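Local atomic coordinates of BlEst2 (Bacillus licheniformis, PDB entry 6WPX), a protein that probably hydrolyses ester bonds as a lipase or esterase, with a C-terminal domain that has autoinhibitory effects. Residues V113-Y118 with E139-L144. Numbering follows the deposited sequence.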
loop_
_atom_site.group_PDB
_atom_site.type_symbol
_atom_site.label_atom_id
_atom_site.label_comp_id
_atom_site.label_asym_id
_atom_site.label_seq_id
_atom_site.Cartn_x
_atom_site.Cartn_y
_atom_site.Cartn_z
ATOM N N VAL A 113 -17.471 -20.772 9.742
ATOM C CA VAL A 113 -17.185 -20.414 8.366
ATOM C C VAL A 113 -15.695 -20.169 8.174
ATOM O O VAL A 113 -14.937 -20.040 9.141
ATOM C CB VAL A 113 -18.030 -19.191 7.910
ATOM C CG1 VAL A 113 -19.519 -19.436 8.113
ATOM C CG2 VAL A 113 -17.590 -17.906 8.618
ATOM N N ILE A 114 -15.291 -20.057 6.909
ATOM C CA ILE A 114 -13.920 -19.730 6.539
ATOM C C ILE A 114 -13.985 -18.287 6.055
ATOM O O ILE A 114 -14.916 -17.936 5.345
ATOM C CB ILE A 114 -13.432 -20.678 5.409
ATOM C CG1 ILE A 114 -13.218 -22.112 5.936
ATOM C CG2 ILE A 114 -12.154 -20.122 4.699
ATOM C CD1 ILE A 114 -13.134 -23.148 4.788
ATOM N N LEU A 115 -13.012 -17.465 6.422
ATOM C CA LEU A 115 -12.962 -16.127 5.832
ATOM C C LEU A 115 -11.954 -16.152 4.701
ATOM O O LEU A 115 -10.824 -16.615 4.897
ATOM C CB LEU A 115 -12.589 -15.042 6.853
ATOM C CG LEU A 115 -13.541 -14.824 8.037
ATOM C CD1 LEU A 115 -13.011 -13.746 8.936
ATOM C CD2 LEU A 115 -14.946 -14.442 7.570
ATOM N N VAL A 116 -12.376 -15.676 3.510
ATOM C CA VAL A 116 -11.484 -15.441 2.368
ATOM C C VAL A 116 -11.550 -13.940 2.228
ATOM O O VAL A 116 -12.593 -13.395 1.885
ATOM C CB VAL A 116 -11.764 -16.217 1.059
ATOM C CG1 VAL A 116 -10.861 -15.688 -0.077
ATOM C CG2 VAL A 116 -11.499 -17.714 1.270
ATOM N N SER A 117 -10.472 -13.277 2.624
ATOM C CA SER A 117 -10.429 -11.837 2.726
ATOM C C SER A 117 -9.404 -11.184 1.843
ATOM O O SER A 117 -8.232 -11.535 1.867
ATOM C CB SER A 117 -10.196 -11.455 4.178
ATOM O OG SER A 117 -11.201 -12.069 4.968
ATOM N N TYR A 118 -9.832 -10.166 1.130
ATOM C CA TYR A 118 -8.977 -9.443 0.205
ATOM C C TYR A 118 -8.505 -8.113 0.721
ATOM O O TYR A 118 -9.313 -7.345 1.235
ATOM C CB TYR A 118 -9.798 -9.217 -1.071
ATOM C CG TYR A 118 -9.211 -8.266 -2.104
ATOM C CD1 TYR A 118 -7.937 -8.480 -2.634
ATOM C CD2 TYR A 118 -10.010 -7.300 -2.713
ATOM C CE1 TYR A 118 -7.460 -7.724 -3.702
ATOM C CE2 TYR A 118 -9.543 -6.535 -3.780
ATOM C CZ TYR A 118 -8.267 -6.741 -4.264
ATOM O OH TYR A 118 -7.820 -5.961 -5.297
ATOM N N GLU A 139 -13.479 -20.803 11.439
ATOM C CA GLU A 139 -12.549 -21.928 11.511
ATOM C C GLU A 139 -11.149 -21.497 11.066
ATOM O O GLU A 139 -10.151 -21.914 11.664
ATOM C CB GLU A 139 -13.097 -23.106 10.674
ATOM C CG GLU A 139 -12.396 -24.440 10.906
ATOM C CD GLU A 139 -11.338 -24.750 9.859
ATOM O OE1 GLU A 139 -11.543 -24.396 8.677
ATOM O OE2 GLU A 139 -10.300 -25.345 10.223
ATOM N N ARG A 140 -11.071 -20.664 10.014
ATOM C CA ARG A 140 -9.806 -20.208 9.474
ATOM C C ARG A 140 -9.979 -18.971 8.627
ATOM O O ARG A 140 -11.088 -18.658 8.177
ATOM C CB ARG A 140 -9.087 -21.331 8.680
ATOM C CG ARG A 140 -9.799 -21.752 7.392
ATOM C CD ARG A 140 -9.063 -22.880 6.683
ATOM N NE ARG A 140 -8.994 -24.088 7.514
ATOM C CZ ARG A 140 -8.180 -25.108 7.284
ATOM N NH1 ARG A 140 -7.361 -25.090 6.234
ATOM N NH2 ARG A 140 -8.189 -26.164 8.086
ATOM N N VAL A 141 -8.866 -18.307 8.387
ATOM C CA VAL A 141 -8.788 -17.099 7.576
ATOM C C VAL A 141 -7.704 -17.259 6.504
ATOM O O VAL A 141 -6.556 -17.570 6.809
ATOM C CB VAL A 141 -8.535 -15.851 8.455
ATOM C CG1 VAL A 141 -8.501 -14.568 7.618
ATOM C CG2 VAL A 141 -9.579 -15.740 9.566
ATOM N N ILE A 142 -8.078 -16.956 5.258
ATOM C CA ILE A 142 -7.180 -16.881 4.116
ATOM C C ILE A 142 -7.208 -15.416 3.650
ATOM O O ILE A 142 -8.262 -14.877 3.353
ATOM C CB ILE A 142 -7.582 -17.874 3.010
ATOM C CG1 ILE A 142 -7.570 -19.326 3.549
ATOM C CG2 ILE A 142 -6.697 -17.680 1.740
ATOM C CD1 ILE A 142 -8.485 -20.232 2.829
ATOM N N THR A 143 -6.055 -14.774 3.622
ATOM C CA THR A 143 -5.957 -13.385 3.182
ATOM C C THR A 143 -5.293 -13.345 1.808
ATOM O O THR A 143 -4.322 -14.055 1.582
ATOM C CB THR A 143 -5.286 -12.486 4.221
ATOM O OG1 THR A 143 -3.876 -12.709 4.239
ATOM C CG2 THR A 143 -5.904 -12.609 5.619
ATOM N N LEU A 144 -5.826 -12.505 0.908
ATOM C CA LEU A 144 -5.341 -12.330 -0.452
ATOM C C LEU A 144 -4.843 -10.893 -0.596
ATOM O O LEU A 144 -5.645 -9.958 -0.562
ATOM C CB LEU A 144 -6.485 -12.583 -1.473
ATOM C CG LEU A 144 -7.349 -13.875 -1.301
ATOM C CD1 LEU A 144 -8.466 -13.936 -2.351
ATOM C CD2 LEU A 144 -6.499 -15.119 -1.362
#
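Leu-115 N donates to Arg-140 O at 2.9 Å, and Leu-115 O accepts Ile-142 N at 2.8 Å; Ser-117 repeats the pattern with Ile-142 O and Leu-144 N, joining strand 113-118 to the parallel strand 140-144. At the start, Glu-139 N bonds to Val-113 O.

Apolar side chains pair on both faces. On one, Val-116 CG1 meets Leu-144 CD1 at 3.7 Å, and Ile-142 CD1 reaches Ile-114 CG2 at 4.1 Å. On the other, Leu-115 CD1 lies alongside Val-141 CG2 at 4.0 Å, and both residues touch Leu-129 of helix 121-131. The buried hydroxyls of Ser-117 and Thr-143 bond to Ser-125 and His-148.

Arg-140 lays CG (chi1 67°) against Ile-114 CG1 at 3.7 Å. Its NH2 meets the syn lone pair of Glu-139 OE2 in the guanidinium plane, whereas OE1, 2.8 Å from NE, lies 27° out of it. An alanine here would probably leave the Glu-139 carboxylate without its mate and open a gap beside Ile-114.

The beta-alpha-beta crossover runs through helix 121-131, consistent with the strand before the nucleophile elbow of alpha/beta-hydrolases. With Glu-139 and the carbonyls of Leu-270 and Ile-273 as partners, the buried Arg-140 charge is probably neutralised where strand 140-144 begins.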